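Local coordinates for protein biofilm growth-associated repressor (Xylella fastidiosa, PDB 3PQK) that represses transcription of its own operon by binding, probably as a dimer, an AT-rich palindrome over the -10 region of the blh promoter, at residues R25-C30 / Q44-G49; T31-E36 / A90-F95; G58-R61 / I65-T68. One frame throughout, in Å; residues are numbered along the deposited sequence.

Interaction 1 (R25-C30 / Q44-G49); sequences RLMLVC and QQIGIG
Met27 and Leu28 meet Ile46 and Ile48 in a buried, wholly apolar contact between helix 23-33 and the end of helix 39-46, within the winged-helix domain of an ArsR-type repressor. Helix 39-46 is the first helix of the predicted helix-turn-helix, and the contact packs its C-terminal end on the core. Met27, present as selenomethionine, lies nearest in the backbone, with its CA 6.7 Å from Ile46 CA. It makes two of the three residue contacts. Met27 CB lies 3.8 Å from Ile46 CG2, and Met27 SE is 3.8 Å from the same methyl. The chain is extended at chi2 and bends at chi3 (-77°), which carries the terminal methyl on to the second isoleucine. There Met27 CE sits 3.9 Å from Ile48 CG1, and the two side chains cross at about a right angle. Ile46 thus serves two neighbours with different branches. CG2 rests on Met27, while Ile46 CD1 reaches Leu28 CD2 at 3.8 Å. The bond from CA to CB of Leu28 runs past the other segment, and CD2 makes the approach. Between the two isoleucines the chain leaves the helix at Gly47, which has a positive phi of 74°. On either side of this bend, the side chains of Ile46 and Ile48 both start out toward helix 23-33. Around the contact, Leu28 also packs on Leu57 and Leu60 of helix 52-62. On helix 23-33 itself, Cys30 is joined to Cys96 by a disulfide, and Met27 packs on Met6 of the second subunit, while Leu26 touches Leu91 of helix 84-96.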
loop_
_atom_site.group_PDB
_atom_site.type_symbol
_atom_site.label_atom_id
_atom_site.label_comp_id
_atom_site.label_asym_id
_atom_site.label_seq_id
_atom_site.Cartn_x
_atom_site.Cartn_y
_atom_site.Cartn_z
ATOM N N ARG B 25 10.929 -1.906 6.759
ATOM C CA ARG B 25 9.900 -2.949 6.586
ATOM C C ARG B 25 9.683 -3.253 5.117
ATOM O O ARG B 25 9.602 -4.415 4.740
ATOM C CB ARG B 25 8.578 -2.551 7.232
ATOM C CG ARG B 25 8.637 -2.567 8.730
ATOM C CD ARG B 25 7.353 -2.027 9.317
ATOM N NE ARG B 25 7.583 -1.419 10.620
ATOM C CZ ARG B 25 6.802 -0.504 11.184
ATOM N NH1 ARG B 25 5.714 -0.069 10.557
ATOM N NH2 ARG B 25 7.100 -0.019 12.379
ATOM N N LEU B 26 9.663 -2.221 4.274
ATOM C CA LEU B 26 9.519 -2.431 2.842
ATOM C C LEU B 26 10.678 -3.215 2.205
ATOM O O LEU B 26 10.431 -4.117 1.407
ATOM C CB LEU B 26 9.277 -1.113 2.114
ATOM C CG LEU B 26 7.856 -0.602 2.251
ATOM C CD1 LEU B 26 7.751 0.838 1.761
ATOM C CD2 LEU B 26 6.889 -1.485 1.463
HETATM N N MSE B 27 11.918 -2.877 2.569
HETATM C CA MSE B 27 13.111 -3.564 2.037
HETATM C C MSE B 27 13.067 -5.035 2.465
HETATM O O MSE B 27 13.228 -5.916 1.633
HETATM C CB MSE B 27 14.391 -2.877 2.528
HETATM C CG MSE B 27 14.585 -1.476 1.962
HETATM SE SE MSE B 27 16.273 -0.642 2.519
HETATM C CE MSE B 27 15.922 -0.118 4.275
ATOM N N LEU B 28 12.659 -5.288 3.716
ATOM C CA LEU B 28 12.508 -6.626 4.258
ATOM C C LEU B 28 11.471 -7.445 3.503
ATOM O O LEU B 28 11.783 -8.526 3.063
ATOM C CB LEU B 28 12.185 -6.546 5.768
ATOM C CG LEU B 28 13.364 -6.161 6.665
ATOM C CD1 LEU B 28 12.894 -5.832 8.068
ATOM C CD2 LEU B 28 14.427 -7.277 6.704
ATOM N N VAL B 29 10.247 -6.938 3.326
ATOM C CA VAL B 29 9.202 -7.694 2.622
ATOM C C VAL B 29 9.514 -7.931 1.149
ATOM O O VAL B 29 9.347 -9.044 0.657
ATOM C CB VAL B 29 7.750 -7.220 2.923
ATOM C CG1 VAL B 29 7.438 -7.320 4.419
ATOM C CG2 VAL B 29 7.510 -5.794 2.429
ATOM N N CYS B 30 10.069 -6.922 0.465
ATOM C CA CYS B 30 10.461 -7.124 -0.937
ATOM C C CYS B 30 11.580 -8.162 -1.072
ATOM O O CYS B 30 11.516 -8.991 -1.975
ATOM C CB CYS B 30 10.826 -5.804 -1.611
ATOM S SG CYS B 30 9.407 -4.962 -2.341
ATOM N N GLN B 44 22.957 -8.363 5.502
ATOM C CA GLN B 44 23.906 -8.163 4.404
ATOM C C GLN B 44 23.258 -7.619 3.152
ATOM O O GLN B 44 23.784 -6.672 2.570
ATOM C CB GLN B 44 24.685 -9.454 4.095
ATOM C CG GLN B 44 25.593 -9.924 5.238
ATOM C CD GLN B 44 26.656 -8.914 5.601
ATOM O OE1 GLN B 44 27.507 -8.547 4.780
ATOM N NE2 GLN B 44 26.609 -8.430 6.836
ATOM N N GLN B 45 22.124 -8.206 2.730
ATOM C CA GLN B 45 21.404 -7.790 1.523
ATOM C C GLN B 45 20.764 -6.374 1.586
ATOM O O GLN B 45 20.636 -5.717 0.556
ATOM C CB GLN B 45 20.338 -8.834 1.168
ATOM C CG GLN B 45 19.978 -8.857 -0.318
ATOM C CD GLN B 45 19.121 -10.042 -0.714
ATOM O OE1 GLN B 45 19.220 -11.146 -0.159
ATOM N NE2 GLN B 45 18.266 -9.845 -1.710
ATOM N N ILE B 46 20.334 -5.938 2.771
ATOM C CA ILE B 46 19.606 -4.674 2.953
ATOM C C ILE B 46 20.482 -3.566 3.544
ATOM O O ILE B 46 20.191 -2.391 3.343
ATOM C CB ILE B 46 18.292 -4.954 3.755
ATOM C CG1 ILE B 46 17.307 -5.785 2.926
ATOM C CG2 ILE B 46 17.614 -3.701 4.319
ATOM C CD1 ILE B 46 16.713 -6.884 3.705
ATOM N N GLY B 47 21.555 -3.941 4.225
ATOM C CA GLY B 47 22.474 -2.983 4.827
ATOM C C GLY B 47 21.926 -2.321 6.071
ATOM O O GLY B 47 22.228 -1.159 6.336
ATOM N N ILE B 48 21.102 -3.054 6.832
ATOM C CA ILE B 48 20.535 -2.601 8.094
ATOM C C ILE B 48 20.987 -3.604 9.171
ATOM O O ILE B 48 20.780 -4.810 9.013
ATOM C CB ILE B 48 18.975 -2.466 8.002
ATOM C CG1 ILE B 48 18.520 -1.400 6.942
ATOM C CG2 ILE B 48 18.322 -2.230 9.385
ATOM C CD1 ILE B 48 18.704 0.125 7.292
ATOM N N GLY B 49 21.608 -3.104 10.232
ATOM C CA GLY B 49 22.097 -3.941 11.321
ATOM C C GLY B 49 21.142 -4.014 12.489
ATOM O O GLY B 49 19.936 -3.867 12.312
#

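Interaction 2 (T31-E36 / A90-F95); sequences TLVEGE and ALYTIF
Tyr92 of helix 84-96 reaches across to Val33 and Glu34 near the C-terminal end of helix 23-33, a surface contact between two helices of the winged-helix fold. Tyr92 CB lies 4.0 Å from Val33 CG2. The ring leaves this atom with CG anti to the backbone N (chi1 -180°), which sends it toward the other helix. At the base of the ring, Tyr92 CG meets Val33 CG1 at 3.7 Å. That valine methyl, Val33 CG1, stands over one face, 3.8 Å from the Tyr92 ring centroid and 16° off the normal, in a CH-pi contact. CD1 and CD2 also lie close to it. Farther along, the valine gives way to the carboxylate of Glu34: Tyr92 CE1 and Tyr92 CZ are both 3.3 Å from Glu34 OE2. OE2 comes in at the ring edge, near its plane; the carboxylate itself is turned 89° to the ring. One apolar face contact and one polar edge contact therefore hold the same ring. Nearby, Val33 also packs on Val88 and Asn89, and Ala90 meets Ala90 of the second subunit. At the tip, Tyr92 OH donates a short 2.5 Å hydrogen bond to Glu34 OE2, which accepts on its anti lone pair, the one away from OE1.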
loop_
_atom_site.group_PDB
_atom_site.type_symbol
_atom_site.label_atom_id
_atom_site.label_comp_id
_atom_site.label_asym_id
_atom_site.label_seq_id
_atom_site.Cartn_x
_atom_site.Cartn_y
_atom_site.Cartn_z
ATOM N N THR B 31 12.556 -8.172 -0.127
ATOM C CA THR B 31 13.643 -9.176 -0.135
ATOM C C THR B 31 13.056 -10.586 0.040
ATOM O O THR B 31 13.450 -11.518 -0.675
ATOM C CB THR B 31 14.701 -8.856 0.948
ATOM O OG1 THR B 31 15.147 -7.504 0.808
ATOM C CG2 THR B 31 15.908 -9.803 0.898
ATOM N N LEU B 32 12.055 -10.718 0.939
ATOM C CA LEU B 32 11.405 -11.994 1.244
ATOM C C LEU B 32 10.499 -12.564 0.175
ATOM O O LEU B 32 10.136 -13.729 0.234
ATOM C CB LEU B 32 10.728 -11.972 2.615
ATOM C CG LEU B 32 11.647 -11.783 3.829
ATOM C CD1 LEU B 32 10.814 -11.507 5.062
ATOM C CD2 LEU B 32 12.524 -13.045 4.089
ATOM N N VAL B 33 10.142 -11.769 -0.817
ATOM C CA VAL B 33 9.355 -12.223 -1.983
ATOM C C VAL B 33 10.214 -13.272 -2.729
ATOM O O VAL B 33 9.703 -14.279 -3.205
ATOM C CB VAL B 33 9.007 -10.999 -2.885
ATOM C CG1 VAL B 33 8.532 -11.424 -4.275
ATOM C CG2 VAL B 33 7.970 -10.108 -2.208
ATOM N N GLU B 34 11.522 -13.040 -2.764
ATOM C CA GLU B 34 12.522 -13.877 -3.417
ATOM C C GLU B 34 12.829 -15.198 -2.698
ATOM O O GLU B 34 13.279 -16.152 -3.346
ATOM C CB GLU B 34 13.778 -13.061 -3.692
ATOM C CG GLU B 34 13.507 -11.978 -4.736
ATOM C CD GLU B 34 14.525 -10.866 -4.847
ATOM O OE1 GLU B 34 15.566 -10.924 -4.155
ATOM O OE2 GLU B 34 14.290 -9.942 -5.657
ATOM N N GLY B 35 12.493 -15.285 -1.410
ATOM C CA GLY B 35 12.690 -16.507 -0.645
ATOM C C GLY B 35 12.912 -16.283 0.831
ATOM O O GLY B 35 12.837 -15.147 1.308
ATOM N N GLU B 36 13.186 -17.376 1.554
ATOM C CA GLU B 36 13.432 -17.391 3.004
ATOM C C GLU B 36 14.853 -16.978 3.290
ATOM O O GLU B 36 15.766 -17.487 2.639
ATOM C CB GLU B 36 13.214 -18.805 3.578
ATOM C CG GLU B 36 11.848 -19.405 3.281
ATOM C CD GLU B 36 11.505 -20.716 3.966
ATOM O OE1 GLU B 36 12.322 -21.209 4.778
ATOM O OE2 GLU B 36 10.401 -21.245 3.699
ATOM N N ALA B 90 2.510 -7.234 -4.954
ATOM C CA ALA B 90 2.192 -6.116 -5.852
ATOM C C ALA B 90 3.189 -4.992 -5.700
ATOM O O ALA B 90 3.571 -4.395 -6.698
ATOM C CB ALA B 90 0.787 -5.594 -5.584
ATOM N N LEU B 91 3.602 -4.681 -4.460
ATOM C CA LEU B 91 4.608 -3.640 -4.205
ATOM C C LEU B 91 5.951 -4.064 -4.837
ATOM O O LEU B 91 6.674 -3.212 -5.371
ATOM C CB LEU B 91 4.799 -3.419 -2.690
ATOM C CG LEU B 91 3.644 -2.778 -1.905
ATOM C CD1 LEU B 91 3.820 -3.015 -0.399
ATOM C CD2 LEU B 91 3.530 -1.251 -2.199
ATOM N N TYR B 92 6.271 -5.383 -4.801
ATOM C CA TYR B 92 7.510 -5.915 -5.403
ATOM C C TYR B 92 7.498 -5.639 -6.897
ATOM O O TYR B 92 8.400 -4.943 -7.383
ATOM C CB TYR B 92 7.690 -7.425 -5.137
ATOM C CG TYR B 92 8.957 -8.009 -5.739
ATOM C CD1 TYR B 92 10.189 -7.866 -5.101
ATOM C CD2 TYR B 92 8.917 -8.742 -6.920
ATOM C CE1 TYR B 92 11.354 -8.398 -5.646
ATOM C CE2 TYR B 92 10.079 -9.293 -7.470
ATOM C CZ TYR B 92 11.293 -9.121 -6.824
ATOM O OH TYR B 92 12.443 -9.653 -7.349
ATOM N N THR B 93 6.438 -6.114 -7.600
ATOM C CA THR B 93 6.248 -5.958 -9.056
ATOM C C THR B 93 6.240 -4.482 -9.507
ATOM O O THR B 93 6.858 -4.144 -10.518
ATOM C CB THR B 93 4.958 -6.676 -9.516
ATOM O OG1 THR B 93 4.993 -8.047 -9.107
ATOM C CG2 THR B 93 4.758 -6.611 -11.030
ATOM N N ILE B 94 5.533 -3.614 -8.776
ATOM C CA ILE B 94 5.439 -2.199 -9.160
ATOM C C ILE B 94 6.732 -1.443 -8.875
ATOM O O ILE B 94 7.167 -0.661 -9.716
ATOM C CB ILE B 94 4.214 -1.503 -8.496
ATOM C CG1 ILE B 94 2.874 -2.152 -8.923
ATOM C CG2 ILE B 94 4.205 0.004 -8.792
ATOM C CD1 ILE B 94 1.731 -1.962 -7.867
ATOM N N PHE B 95 7.322 -1.637 -7.676
ATOM C CA PHE B 95 8.477 -0.851 -7.251
ATOM C C PHE B 95 9.838 -1.547 -7.154
ATOM O O PHE B 95 10.787 -1.106 -7.806
ATOM C CB PHE B 95 8.162 -0.131 -5.919
ATOM C CG PHE B 95 6.931 0.744 -5.936
ATOM C CD1 PHE B 95 6.972 2.025 -6.493
ATOM C CD2 PHE B 95 5.734 0.305 -5.369
ATOM C CE1 PHE B 95 5.839 2.839 -6.512
ATOM C CE2 PHE B 95 4.603 1.132 -5.363
ATOM C CZ PHE B 95 4.665 2.397 -5.933
#

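Interaction 3 (G58-R61 / I65-T68)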
loop_
_atom_site.group_PDB
_atom_site.type_symbol
_atom_site.label_atom_id
_atom_site.label_comp_id
_atom_site.label_asym_id
_atom_site.label_seq_id
_atom_site.Cartn_x
_atom_site.Cartn_y
_atom_site.Cartn_z
ATOM N N GLY B 58 10.348 -7.901 13.918
ATOM C CA GLY B 58 9.489 -8.056 15.091
ATOM C C GLY B 58 8.119 -7.473 14.805
ATOM O O GLY B 58 7.133 -8.202 14.868
ATOM N N VAL B 59 8.071 -6.210 14.324
ATOM C CA VAL B 59 6.828 -5.528 13.891
ATOM C C VAL B 59 6.106 -6.330 12.789
ATOM O O VAL B 59 4.914 -6.556 12.889
ATOM C CB VAL B 59 7.073 -4.059 13.456
ATOM C CG1 VAL B 59 5.816 -3.437 12.831
ATOM C CG2 VAL B 59 7.572 -3.210 14.625
ATOM N N LEU B 60 6.831 -6.788 11.763
ATOM C CA LEU B 60 6.267 -7.551 10.629
ATOM C C LEU B 60 5.720 -8.889 11.047
ATOM O O LEU B 60 4.796 -9.398 10.418
ATOM C CB LEU B 60 7.355 -7.752 9.536
ATOM C CG LEU B 60 7.738 -6.507 8.725
ATOM C CD1 LEU B 60 8.959 -6.791 7.843
ATOM C CD2 LEU B 60 6.532 -5.981 7.869
ATOM N N ARG B 61 6.342 -9.507 12.068
ATOM C CA ARG B 61 5.916 -10.798 12.624
ATOM C C ARG B 61 4.652 -10.574 13.437
ATOM O O ARG B 61 3.704 -11.339 13.289
ATOM C CB ARG B 61 7.020 -11.416 13.509
ATOM C CG ARG B 61 7.637 -12.704 12.982
ATOM C CD ARG B 61 8.563 -13.336 14.012
ATOM N NE ARG B 61 8.108 -14.659 14.472
ATOM C CZ ARG B 61 8.302 -15.129 15.706
ATOM N NH1 ARG B 61 8.884 -14.376 16.624
ATOM N NH2 ARG B 61 7.873 -16.345 16.039
ATOM N N ILE B 65 2.696 -10.597 8.871
ATOM C CA ILE B 65 3.191 -10.451 7.488
ATOM C C ILE B 65 4.379 -11.384 7.225
ATOM O O ILE B 65 4.545 -11.903 6.118
ATOM C CB ILE B 65 3.511 -8.940 7.207
ATOM C CG1 ILE B 65 2.203 -8.084 7.267
ATOM C CG2 ILE B 65 4.208 -8.740 5.837
ATOM C CD1 ILE B 65 2.452 -6.566 7.350
ATOM N N VAL B 66 5.207 -11.585 8.253
ATOM C CA VAL B 66 6.370 -12.438 8.196
ATOM C C VAL B 66 6.246 -13.469 9.339
ATOM O O VAL B 66 5.651 -13.189 10.375
ATOM C CB VAL B 66 7.673 -11.581 8.281
ATOM C CG1 VAL B 66 8.918 -12.445 8.503
ATOM C CG2 VAL B 66 7.839 -10.713 7.030
ATOM N N GLU B 67 6.821 -14.641 9.137
ATOM C CA GLU B 67 6.894 -15.706 10.128
ATOM C C GLU B 67 8.286 -16.368 10.062
ATOM O O GLU B 67 9.049 -16.120 9.119
ATOM C CB GLU B 67 5.776 -16.731 9.906
ATOM C CG GLU B 67 5.779 -17.408 8.544
ATOM C CD GLU B 67 4.713 -18.476 8.403
ATOM O OE1 GLU B 67 4.061 -18.800 9.421
ATOM O OE2 GLU B 67 4.520 -18.985 7.277
ATOM N N THR B 68 8.591 -17.225 11.028
ATOM C CA THR B 68 9.864 -17.931 11.060
ATOM C C THR B 68 9.697 -19.401 10.706
ATOM O O THR B 68 8.605 -19.984 10.836
ATOM C CB THR B 68 10.610 -17.721 12.398
ATOM O OG1 THR B 68 9.859 -18.320 13.460
ATOM C CG2 THR B 68 10.924 -16.251 12.687
HETATM O O HOH W 1 3.884 -13.597 11.972
#
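Leu60 O accepts backbone hydrogen bonds from both Ile65 N and Val66 N, where the chain turns from helix 52-62 into strand 66-69. Helix 52-62 ends the predicted helix-turn-helix, and the strand opens the two-stranded antiparallel wing of the winged-helix fold. The two bonds use the carbonyl differently. Ile65 N lies 2.9 Å from Leu60 O, almost in line with the C=O bond (178°). Val66 N lies 3.1 Å from Leu60 O and approaches from above the carbonyl plane. Next to them, the CA-H of Arg61 points nearly straight at Val66 O, with Arg61 CA and Val66 O 3.3 Å apart. A water lies between Arg61 O and Val66 O, but it sits too close to Val66 O for the bridge to be certain.

The side chains form a buried apolar side and an outer side where Arg61 meets Thr68 by packing. Leu60 CB packs on Val66 CG2 at 3.9 Å. Leu60 CD2 turns to Ile65, 4.1 Å from Ile65 CG2. Both pairs are buried. Ile65 continues on to Leu16, Thr19 and Leu20 of helix 3-20, while Leu60 reaches Val29 of helix 23-33. This side joins the base of the wing to the helical core.

Arg61 runs along the exposed side of the strand. Its CG passes beside Val66 O. The bond from CA to CB of Arg61 runs past the strand, and the far end of the side chain makes the approach. A bend at chi3 (117°) turns the guanidinium across Thr68, and the two side chains meet at about a right angle. Thr68 CG2 lies over one face of the Arg61 guanidinium, 3.7 Å from Arg61 NE.

How the interactions relate
Interactions 1 and 2 share helix 23-33 and join it to different partners. Interaction 1 is a core contact made of apolar side chains alone. Interaction 2 is at the surface and adds a tyrosine-carboxylate hydrogen bond to its apolar packing. They touch where Ile46 CD1 meets Thr31 OG1 and where Tyr92 CD1 meets Cys30 O. Interaction 3 is partly buried and differs again: backbone bonds hold a helix end to a strand. Its apolar side meets interaction 1 through Ile65 and Val29, and interaction 2 through Val66 and Leu32. Helix 23-33 supplies a segment to interactions 1 and 2 and packs against interaction 3, while the second subunit touches only interactions 1 and 2.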